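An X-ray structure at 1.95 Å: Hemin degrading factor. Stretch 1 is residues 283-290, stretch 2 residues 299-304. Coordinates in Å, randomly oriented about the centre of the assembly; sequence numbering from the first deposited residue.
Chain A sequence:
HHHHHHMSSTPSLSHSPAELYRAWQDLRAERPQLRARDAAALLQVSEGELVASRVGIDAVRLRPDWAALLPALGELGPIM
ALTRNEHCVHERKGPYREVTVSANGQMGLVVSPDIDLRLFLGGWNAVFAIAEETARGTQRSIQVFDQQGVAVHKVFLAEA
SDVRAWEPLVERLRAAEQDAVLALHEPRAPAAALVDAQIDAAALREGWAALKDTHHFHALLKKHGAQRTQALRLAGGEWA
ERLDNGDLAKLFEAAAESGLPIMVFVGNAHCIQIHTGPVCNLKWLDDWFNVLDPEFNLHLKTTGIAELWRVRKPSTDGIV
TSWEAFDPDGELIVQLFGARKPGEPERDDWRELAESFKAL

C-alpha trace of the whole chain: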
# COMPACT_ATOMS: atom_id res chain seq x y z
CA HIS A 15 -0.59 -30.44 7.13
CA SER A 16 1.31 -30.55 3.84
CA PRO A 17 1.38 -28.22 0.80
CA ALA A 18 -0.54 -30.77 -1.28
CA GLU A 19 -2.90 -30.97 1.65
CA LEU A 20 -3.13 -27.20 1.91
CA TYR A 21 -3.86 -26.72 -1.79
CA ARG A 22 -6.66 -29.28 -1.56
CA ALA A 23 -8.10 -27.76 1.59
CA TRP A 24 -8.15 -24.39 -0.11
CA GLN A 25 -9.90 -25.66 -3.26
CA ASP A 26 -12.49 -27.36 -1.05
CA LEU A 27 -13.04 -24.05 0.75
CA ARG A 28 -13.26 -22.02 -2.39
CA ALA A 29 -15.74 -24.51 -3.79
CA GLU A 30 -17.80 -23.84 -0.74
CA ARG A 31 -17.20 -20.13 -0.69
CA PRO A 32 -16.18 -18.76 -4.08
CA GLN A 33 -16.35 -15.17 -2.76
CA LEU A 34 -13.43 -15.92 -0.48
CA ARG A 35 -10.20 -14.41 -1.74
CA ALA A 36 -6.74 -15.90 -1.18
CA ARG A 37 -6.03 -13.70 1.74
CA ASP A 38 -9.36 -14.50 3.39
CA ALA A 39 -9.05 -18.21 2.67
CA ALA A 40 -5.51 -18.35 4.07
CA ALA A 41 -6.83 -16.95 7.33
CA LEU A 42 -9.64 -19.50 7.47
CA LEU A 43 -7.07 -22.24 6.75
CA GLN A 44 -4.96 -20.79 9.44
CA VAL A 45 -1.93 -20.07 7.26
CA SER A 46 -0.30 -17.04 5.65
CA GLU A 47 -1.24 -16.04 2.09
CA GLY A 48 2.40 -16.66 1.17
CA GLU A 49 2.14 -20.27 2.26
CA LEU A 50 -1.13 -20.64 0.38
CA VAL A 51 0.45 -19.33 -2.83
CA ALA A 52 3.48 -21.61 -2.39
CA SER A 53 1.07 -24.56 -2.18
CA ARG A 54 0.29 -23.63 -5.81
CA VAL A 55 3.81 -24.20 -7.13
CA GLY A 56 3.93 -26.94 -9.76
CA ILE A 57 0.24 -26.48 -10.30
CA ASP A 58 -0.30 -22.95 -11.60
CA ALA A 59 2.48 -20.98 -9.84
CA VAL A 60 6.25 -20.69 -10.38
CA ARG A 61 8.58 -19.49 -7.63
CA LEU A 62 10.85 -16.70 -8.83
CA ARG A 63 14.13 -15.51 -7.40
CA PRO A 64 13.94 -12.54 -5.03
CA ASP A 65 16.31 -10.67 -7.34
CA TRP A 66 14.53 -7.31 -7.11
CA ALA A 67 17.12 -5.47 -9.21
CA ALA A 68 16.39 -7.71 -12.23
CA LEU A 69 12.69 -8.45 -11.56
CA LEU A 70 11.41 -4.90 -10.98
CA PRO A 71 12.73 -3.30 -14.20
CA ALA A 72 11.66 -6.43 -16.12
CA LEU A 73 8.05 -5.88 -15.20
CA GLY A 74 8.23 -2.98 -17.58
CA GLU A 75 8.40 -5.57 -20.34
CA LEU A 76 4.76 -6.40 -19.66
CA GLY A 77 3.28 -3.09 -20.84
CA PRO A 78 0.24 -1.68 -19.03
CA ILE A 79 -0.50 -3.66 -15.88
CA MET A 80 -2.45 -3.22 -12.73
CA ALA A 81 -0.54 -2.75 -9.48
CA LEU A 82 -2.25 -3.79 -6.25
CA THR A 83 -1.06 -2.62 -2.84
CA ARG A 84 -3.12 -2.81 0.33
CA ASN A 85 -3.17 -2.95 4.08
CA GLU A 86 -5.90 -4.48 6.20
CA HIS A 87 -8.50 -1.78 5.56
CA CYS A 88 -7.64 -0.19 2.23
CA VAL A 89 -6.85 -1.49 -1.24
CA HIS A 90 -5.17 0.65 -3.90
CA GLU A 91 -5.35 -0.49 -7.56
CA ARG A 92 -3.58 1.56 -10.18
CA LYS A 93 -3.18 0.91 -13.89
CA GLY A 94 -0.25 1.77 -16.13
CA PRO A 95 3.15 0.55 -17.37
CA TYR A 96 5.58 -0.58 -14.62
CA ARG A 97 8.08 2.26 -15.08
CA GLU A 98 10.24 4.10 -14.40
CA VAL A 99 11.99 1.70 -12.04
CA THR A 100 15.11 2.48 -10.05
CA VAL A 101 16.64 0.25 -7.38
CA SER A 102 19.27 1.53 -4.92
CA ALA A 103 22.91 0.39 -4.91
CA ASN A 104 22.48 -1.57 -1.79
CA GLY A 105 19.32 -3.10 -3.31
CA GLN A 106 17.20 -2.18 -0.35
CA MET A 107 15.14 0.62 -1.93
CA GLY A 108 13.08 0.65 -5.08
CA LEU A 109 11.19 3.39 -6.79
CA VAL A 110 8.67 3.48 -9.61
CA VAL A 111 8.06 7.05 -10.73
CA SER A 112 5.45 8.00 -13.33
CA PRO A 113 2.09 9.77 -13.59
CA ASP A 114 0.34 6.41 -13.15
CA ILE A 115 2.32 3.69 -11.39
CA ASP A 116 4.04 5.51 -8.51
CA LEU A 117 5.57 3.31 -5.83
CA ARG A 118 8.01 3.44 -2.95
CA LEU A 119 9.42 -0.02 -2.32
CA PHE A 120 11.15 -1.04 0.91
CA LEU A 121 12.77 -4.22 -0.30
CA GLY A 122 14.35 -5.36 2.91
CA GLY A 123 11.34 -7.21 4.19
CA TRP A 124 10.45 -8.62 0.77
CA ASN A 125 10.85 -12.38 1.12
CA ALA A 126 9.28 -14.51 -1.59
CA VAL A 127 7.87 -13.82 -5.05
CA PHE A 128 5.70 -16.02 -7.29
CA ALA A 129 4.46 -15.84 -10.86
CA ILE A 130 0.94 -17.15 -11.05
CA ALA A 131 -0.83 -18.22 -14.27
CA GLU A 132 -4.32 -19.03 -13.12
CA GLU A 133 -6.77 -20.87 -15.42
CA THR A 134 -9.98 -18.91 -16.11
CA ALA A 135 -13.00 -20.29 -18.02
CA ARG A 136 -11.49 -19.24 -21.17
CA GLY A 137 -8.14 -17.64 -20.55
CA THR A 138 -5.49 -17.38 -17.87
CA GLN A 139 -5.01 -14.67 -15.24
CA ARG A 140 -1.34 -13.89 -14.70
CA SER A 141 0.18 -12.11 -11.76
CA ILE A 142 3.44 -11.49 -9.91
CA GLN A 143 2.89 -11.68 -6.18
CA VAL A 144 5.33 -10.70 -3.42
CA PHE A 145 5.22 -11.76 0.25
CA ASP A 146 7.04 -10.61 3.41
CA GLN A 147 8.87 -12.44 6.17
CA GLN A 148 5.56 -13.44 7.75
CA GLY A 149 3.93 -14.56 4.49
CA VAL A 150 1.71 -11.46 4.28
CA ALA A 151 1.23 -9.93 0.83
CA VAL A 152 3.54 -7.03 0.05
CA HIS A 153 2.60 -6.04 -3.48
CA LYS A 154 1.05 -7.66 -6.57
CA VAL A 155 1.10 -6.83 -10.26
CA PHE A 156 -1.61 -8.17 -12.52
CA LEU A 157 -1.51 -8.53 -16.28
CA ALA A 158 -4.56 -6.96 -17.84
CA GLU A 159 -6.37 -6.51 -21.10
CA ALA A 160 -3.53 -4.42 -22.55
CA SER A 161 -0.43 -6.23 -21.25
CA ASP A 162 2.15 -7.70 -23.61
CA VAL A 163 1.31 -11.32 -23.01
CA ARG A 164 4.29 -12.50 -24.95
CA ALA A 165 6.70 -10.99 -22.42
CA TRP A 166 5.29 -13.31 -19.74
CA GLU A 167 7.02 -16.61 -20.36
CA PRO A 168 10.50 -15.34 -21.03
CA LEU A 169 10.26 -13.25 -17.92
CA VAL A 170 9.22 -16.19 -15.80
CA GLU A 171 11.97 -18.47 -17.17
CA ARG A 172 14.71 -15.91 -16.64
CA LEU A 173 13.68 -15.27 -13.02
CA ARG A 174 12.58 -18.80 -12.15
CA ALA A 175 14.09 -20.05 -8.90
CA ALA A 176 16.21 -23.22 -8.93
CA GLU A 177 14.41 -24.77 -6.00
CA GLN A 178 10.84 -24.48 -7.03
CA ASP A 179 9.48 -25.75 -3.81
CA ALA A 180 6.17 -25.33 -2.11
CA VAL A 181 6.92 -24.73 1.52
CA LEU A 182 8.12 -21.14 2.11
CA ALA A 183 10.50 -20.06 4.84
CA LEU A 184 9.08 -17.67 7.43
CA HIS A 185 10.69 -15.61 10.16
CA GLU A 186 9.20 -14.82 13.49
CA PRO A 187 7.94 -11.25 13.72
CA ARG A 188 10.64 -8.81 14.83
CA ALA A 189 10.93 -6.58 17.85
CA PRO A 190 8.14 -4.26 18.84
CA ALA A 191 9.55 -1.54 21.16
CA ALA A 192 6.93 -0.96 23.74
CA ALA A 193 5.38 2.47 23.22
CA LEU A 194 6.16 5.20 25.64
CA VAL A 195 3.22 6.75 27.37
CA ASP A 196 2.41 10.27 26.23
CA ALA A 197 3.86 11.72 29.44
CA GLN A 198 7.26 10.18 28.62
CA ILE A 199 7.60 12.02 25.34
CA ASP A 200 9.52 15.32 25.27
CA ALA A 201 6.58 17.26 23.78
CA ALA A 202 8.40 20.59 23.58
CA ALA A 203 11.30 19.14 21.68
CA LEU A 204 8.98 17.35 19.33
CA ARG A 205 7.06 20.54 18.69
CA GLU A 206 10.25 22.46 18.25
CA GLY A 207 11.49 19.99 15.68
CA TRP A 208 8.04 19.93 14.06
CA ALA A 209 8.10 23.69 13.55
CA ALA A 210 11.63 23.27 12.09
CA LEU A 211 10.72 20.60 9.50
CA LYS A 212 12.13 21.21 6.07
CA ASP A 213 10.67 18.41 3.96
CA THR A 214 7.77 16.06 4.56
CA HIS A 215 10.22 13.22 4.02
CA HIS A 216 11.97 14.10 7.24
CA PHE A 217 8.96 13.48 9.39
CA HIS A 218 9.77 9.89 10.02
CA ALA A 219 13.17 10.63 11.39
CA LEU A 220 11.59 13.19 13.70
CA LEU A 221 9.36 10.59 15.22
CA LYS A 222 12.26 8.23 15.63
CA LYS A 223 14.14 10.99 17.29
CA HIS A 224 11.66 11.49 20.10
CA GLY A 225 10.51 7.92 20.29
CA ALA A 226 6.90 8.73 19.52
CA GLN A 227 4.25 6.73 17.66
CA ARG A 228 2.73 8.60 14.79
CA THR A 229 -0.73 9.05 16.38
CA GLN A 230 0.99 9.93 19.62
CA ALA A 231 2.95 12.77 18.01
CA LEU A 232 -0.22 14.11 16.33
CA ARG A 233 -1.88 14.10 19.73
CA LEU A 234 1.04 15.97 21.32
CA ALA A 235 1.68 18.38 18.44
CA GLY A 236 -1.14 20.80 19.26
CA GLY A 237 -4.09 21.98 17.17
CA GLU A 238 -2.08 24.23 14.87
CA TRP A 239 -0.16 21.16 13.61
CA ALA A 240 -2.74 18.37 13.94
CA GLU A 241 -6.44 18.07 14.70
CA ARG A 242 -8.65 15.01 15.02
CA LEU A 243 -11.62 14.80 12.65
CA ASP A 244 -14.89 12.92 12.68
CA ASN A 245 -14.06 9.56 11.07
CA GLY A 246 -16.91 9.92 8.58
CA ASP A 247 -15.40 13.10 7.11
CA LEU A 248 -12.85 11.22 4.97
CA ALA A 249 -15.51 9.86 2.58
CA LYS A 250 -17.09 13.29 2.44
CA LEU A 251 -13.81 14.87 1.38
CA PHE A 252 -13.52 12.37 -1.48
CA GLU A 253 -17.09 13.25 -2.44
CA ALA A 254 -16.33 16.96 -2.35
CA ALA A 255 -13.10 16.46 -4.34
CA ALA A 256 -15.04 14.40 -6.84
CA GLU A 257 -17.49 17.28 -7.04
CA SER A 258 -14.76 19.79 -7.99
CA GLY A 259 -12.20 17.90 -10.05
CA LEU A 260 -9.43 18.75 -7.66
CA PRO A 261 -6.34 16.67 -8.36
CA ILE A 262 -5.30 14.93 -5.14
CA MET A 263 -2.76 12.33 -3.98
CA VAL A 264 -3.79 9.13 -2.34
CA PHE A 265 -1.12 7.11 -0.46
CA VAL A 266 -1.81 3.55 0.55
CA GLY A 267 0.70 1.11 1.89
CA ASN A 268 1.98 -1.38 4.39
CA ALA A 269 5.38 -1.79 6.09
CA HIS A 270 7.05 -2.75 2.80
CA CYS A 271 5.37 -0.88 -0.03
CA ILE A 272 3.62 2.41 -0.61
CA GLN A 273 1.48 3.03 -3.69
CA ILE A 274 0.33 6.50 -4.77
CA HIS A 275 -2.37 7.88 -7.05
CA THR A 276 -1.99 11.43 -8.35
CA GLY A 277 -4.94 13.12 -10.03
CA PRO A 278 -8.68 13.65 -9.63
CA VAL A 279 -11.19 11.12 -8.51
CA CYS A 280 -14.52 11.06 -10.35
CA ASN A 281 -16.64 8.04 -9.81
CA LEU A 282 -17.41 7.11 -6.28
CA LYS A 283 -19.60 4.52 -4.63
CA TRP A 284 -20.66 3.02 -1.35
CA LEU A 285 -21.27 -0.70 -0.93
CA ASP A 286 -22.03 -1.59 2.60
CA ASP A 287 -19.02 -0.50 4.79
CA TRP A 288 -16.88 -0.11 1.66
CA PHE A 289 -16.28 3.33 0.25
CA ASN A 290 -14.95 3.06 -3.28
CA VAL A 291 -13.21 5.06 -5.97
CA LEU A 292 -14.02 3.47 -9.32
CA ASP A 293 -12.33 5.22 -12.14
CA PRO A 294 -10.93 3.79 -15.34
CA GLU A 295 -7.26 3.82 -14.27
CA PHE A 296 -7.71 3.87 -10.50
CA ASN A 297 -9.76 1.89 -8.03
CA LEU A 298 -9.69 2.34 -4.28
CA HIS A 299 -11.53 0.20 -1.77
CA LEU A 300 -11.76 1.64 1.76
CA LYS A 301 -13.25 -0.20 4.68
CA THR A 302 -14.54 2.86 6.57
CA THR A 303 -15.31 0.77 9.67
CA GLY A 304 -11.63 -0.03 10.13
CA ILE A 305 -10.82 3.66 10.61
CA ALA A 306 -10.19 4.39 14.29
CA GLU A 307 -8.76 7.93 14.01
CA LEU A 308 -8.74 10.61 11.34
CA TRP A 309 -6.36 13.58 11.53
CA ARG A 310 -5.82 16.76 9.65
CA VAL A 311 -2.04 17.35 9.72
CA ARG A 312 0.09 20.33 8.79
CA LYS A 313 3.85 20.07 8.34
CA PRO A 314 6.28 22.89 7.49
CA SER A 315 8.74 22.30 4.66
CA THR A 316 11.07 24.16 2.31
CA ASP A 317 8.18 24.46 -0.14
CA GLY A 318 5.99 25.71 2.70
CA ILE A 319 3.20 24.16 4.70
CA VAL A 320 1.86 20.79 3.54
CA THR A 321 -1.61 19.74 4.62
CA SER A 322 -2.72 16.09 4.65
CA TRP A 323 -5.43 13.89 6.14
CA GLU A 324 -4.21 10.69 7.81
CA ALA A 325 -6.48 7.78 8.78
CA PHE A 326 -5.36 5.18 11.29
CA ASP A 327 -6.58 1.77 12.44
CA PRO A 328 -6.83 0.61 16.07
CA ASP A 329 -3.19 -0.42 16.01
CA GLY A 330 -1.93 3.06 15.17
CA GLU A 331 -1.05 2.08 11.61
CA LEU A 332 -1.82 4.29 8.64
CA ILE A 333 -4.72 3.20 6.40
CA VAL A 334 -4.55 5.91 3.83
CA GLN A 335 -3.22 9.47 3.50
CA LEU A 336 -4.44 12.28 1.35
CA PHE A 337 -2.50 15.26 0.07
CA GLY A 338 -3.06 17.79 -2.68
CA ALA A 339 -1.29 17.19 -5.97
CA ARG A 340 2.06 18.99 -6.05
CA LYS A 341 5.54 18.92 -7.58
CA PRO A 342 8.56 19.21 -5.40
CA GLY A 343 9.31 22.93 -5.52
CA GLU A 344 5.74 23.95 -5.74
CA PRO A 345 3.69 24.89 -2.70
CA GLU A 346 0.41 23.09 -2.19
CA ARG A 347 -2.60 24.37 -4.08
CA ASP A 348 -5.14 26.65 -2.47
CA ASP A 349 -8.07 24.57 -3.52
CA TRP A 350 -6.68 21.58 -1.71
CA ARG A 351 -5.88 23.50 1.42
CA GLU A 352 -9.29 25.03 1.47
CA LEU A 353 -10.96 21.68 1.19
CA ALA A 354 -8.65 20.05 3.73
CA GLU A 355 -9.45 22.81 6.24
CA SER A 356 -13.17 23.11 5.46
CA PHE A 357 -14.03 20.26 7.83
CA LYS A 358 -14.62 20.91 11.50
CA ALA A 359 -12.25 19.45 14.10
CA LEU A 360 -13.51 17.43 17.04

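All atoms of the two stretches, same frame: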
# COMPACT_ATOMS: atom_id res chain seq x y z
N LYS A 283 -18.47 5.31 -5.05
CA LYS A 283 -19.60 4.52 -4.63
C LYS A 283 -19.47 3.79 -3.29
O LYS A 283 -18.46 3.18 -3.01
CB LYS A 283 -19.90 3.51 -5.73
CG LYS A 283 -20.88 2.45 -5.37
CD LYS A 283 -22.28 2.89 -5.65
CE LYS A 283 -22.58 2.77 -7.12
NZ LYS A 283 -23.27 1.58 -7.60
N TRP A 284 -20.53 3.80 -2.53
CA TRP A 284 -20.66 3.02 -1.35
C TRP A 284 -21.17 1.59 -1.65
O TRP A 284 -22.04 1.41 -2.43
CB TRP A 284 -21.64 3.67 -0.41
CG TRP A 284 -21.14 4.86 0.33
CD1 TRP A 284 -21.30 6.15 -0.01
CD2 TRP A 284 -20.37 4.84 1.49
NE1 TRP A 284 -20.70 6.94 0.90
CE2 TRP A 284 -20.13 6.15 1.85
CE3 TRP A 284 -19.87 3.82 2.30
CZ2 TRP A 284 -19.36 6.48 2.97
CZ3 TRP A 284 -19.13 4.16 3.40
CH2 TRP A 284 -18.89 5.47 3.73
N LEU A 285 -20.66 0.59 -0.98
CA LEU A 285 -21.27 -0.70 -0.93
C LEU A 285 -21.04 -1.17 0.44
O LEU A 285 -19.94 -1.46 0.80
CB LEU A 285 -20.60 -1.68 -1.91
CG LEU A 285 -21.32 -2.89 -2.52
CD1 LEU A 285 -22.79 -2.70 -2.58
CD2 LEU A 285 -20.76 -3.02 -3.91
N ASP A 286 -22.11 -1.20 1.23
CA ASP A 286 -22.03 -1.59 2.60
C ASP A 286 -20.96 -0.69 3.29
O ASP A 286 -20.97 0.48 3.06
CB ASP A 286 -21.78 -3.07 2.70
CG ASP A 286 -23.04 -3.89 2.47
OD1 ASP A 286 -24.08 -3.29 2.21
OD2 ASP A 286 -22.93 -5.10 2.57
N ASP A 287 -20.06 -1.27 4.06
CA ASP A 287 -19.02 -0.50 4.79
C ASP A 287 -17.88 -0.04 3.89
O ASP A 287 -16.95 0.66 4.35
CB ASP A 287 -18.42 -1.34 5.92
CG ASP A 287 -19.41 -1.65 7.02
OD1 ASP A 287 -20.41 -0.91 7.17
OD2 ASP A 287 -19.16 -2.64 7.76
N TRP A 288 -17.92 -0.46 2.62
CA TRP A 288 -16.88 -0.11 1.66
C TRP A 288 -17.18 1.21 0.98
O TRP A 288 -18.25 1.39 0.37
CB TRP A 288 -16.75 -1.18 0.57
CG TRP A 288 -16.20 -2.47 1.03
CD1 TRP A 288 -16.90 -3.60 1.31
CD2 TRP A 288 -14.82 -2.79 1.24
NE1 TRP A 288 -16.04 -4.61 1.70
CE2 TRP A 288 -14.76 -4.13 1.66
CE3 TRP A 288 -13.63 -2.06 1.13
CZ2 TRP A 288 -13.55 -4.77 1.97
CZ3 TRP A 288 -12.44 -2.69 1.43
CH2 TRP A 288 -12.41 -4.03 1.84
N PHE A 289 -16.23 2.13 1.06
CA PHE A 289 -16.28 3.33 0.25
C PHE A 289 -15.29 3.15 -0.89
O PHE A 289 -14.14 2.75 -0.67
CB PHE A 289 -15.95 4.57 1.08
CG PHE A 289 -15.99 5.84 0.29
CD1 PHE A 289 -17.22 6.43 -0.02
CD2 PHE A 289 -14.82 6.44 -0.16
CE1 PHE A 289 -17.27 7.60 -0.75
CE2 PHE A 289 -14.87 7.61 -0.90
CZ PHE A 289 -16.09 8.20 -1.19
N ASN A 290 -15.73 3.43 -2.11
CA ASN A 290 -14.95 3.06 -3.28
C ASN A 290 -14.72 4.18 -4.27
O ASN A 290 -15.63 4.96 -4.56
CB ASN A 290 -15.62 1.87 -4.01
CG ASN A 290 -15.93 0.72 -3.09
OD1 ASN A 290 -15.04 -0.09 -2.76
ND2 ASN A 290 -17.19 0.61 -2.67
N HIS A 299 -10.52 0.84 -2.57
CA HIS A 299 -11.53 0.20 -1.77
C HIS A 299 -11.19 0.40 -0.29
O HIS A 299 -10.23 -0.18 0.22
CB HIS A 299 -11.64 -1.30 -2.14
CG HIS A 299 -11.84 -1.54 -3.60
ND1 HIS A 299 -12.97 -1.13 -4.28
CD2 HIS A 299 -11.05 -2.16 -4.52
CE1 HIS A 299 -12.87 -1.47 -5.55
NE2 HIS A 299 -11.71 -2.10 -5.73
N LEU A 300 -11.99 1.24 0.37
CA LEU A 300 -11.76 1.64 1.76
C LEU A 300 -12.82 1.11 2.74
O LEU A 300 -13.99 1.50 2.70
CB LEU A 300 -11.67 3.17 1.86
CG LEU A 300 -11.62 3.80 3.25
CD1 LEU A 300 -10.39 3.35 4.03
CD2 LEU A 300 -11.69 5.33 3.19
N LYS A 301 -12.41 0.30 3.67
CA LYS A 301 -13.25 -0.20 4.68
C LYS A 301 -13.38 0.83 5.81
O LYS A 301 -12.68 0.80 6.78
CB LYS A 301 -12.64 -1.52 5.17
CG LYS A 301 -13.48 -2.43 6.01
CD LYS A 301 -14.94 -2.37 5.68
CE LYS A 301 -15.37 -3.62 4.97
NZ LYS A 301 -15.07 -4.75 5.85
N THR A 302 -14.32 1.74 5.64
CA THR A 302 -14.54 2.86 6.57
C THR A 302 -14.64 2.46 8.04
O THR A 302 -14.24 3.23 8.92
CB THR A 302 -15.77 3.68 6.18
OG1 THR A 302 -16.97 2.88 6.30
CG2 THR A 302 -15.63 4.17 4.76
N THR A 303 -15.13 1.25 8.30
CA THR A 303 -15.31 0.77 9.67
C THR A 303 -14.00 0.43 10.36
O THR A 303 -13.95 0.27 11.58
CB THR A 303 -16.22 -0.47 9.70
OG1 THR A 303 -15.96 -1.25 8.53
CG2 THR A 303 -17.68 -0.04 9.70
N GLY A 304 -12.93 0.32 9.58
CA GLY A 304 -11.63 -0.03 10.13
C GLY A 304 -10.89 1.20 10.61
O GLY A 304 -9.87 1.08 11.30
O HOH W 1 -17.53 -5.26 7.37

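A single carbonyl, D287 O, gathers two hydrogen bonds from one residue: T302 OG1 donates to it at 3.0 Å and T302 N at 3.1 Å. The pairing illustrates how a threonine can secure the end of a β-ladder, here just where the strand 299–301 gives way to a 3-10 segment and D287 occupies the third position of the type II' turn from L285 to W288. Beyond this clasp the strands run antiparallel. F289 and L300 form the hydrogen-bonded pair, with F289 N to L300 O and L300 N to F289 O both 2.8 Å and nearly straight; their apolar side chains share one face of the sheet and are buried.

The other face carries W288, K301, N290 and H299. K301 sets its terminal methylene over the indole, K301 CE standing 3.6 Å from the centroid of the five-membered ring of W288, so that one methylene packs on an aromatic face while the ammonium meets water. One water accepts from K301 NZ (2.9 Å) and donates to D287 OD2 (3.1 Å), linking opposite charges indirectly. Farther along, H299 ND1 donates to N290 OD1 (2.8 Å). The amide's other end serves its own hairpin, N290 ND2 reaching K283 O at 2.9 Å, so both polar atoms of this buried side chain are engaged.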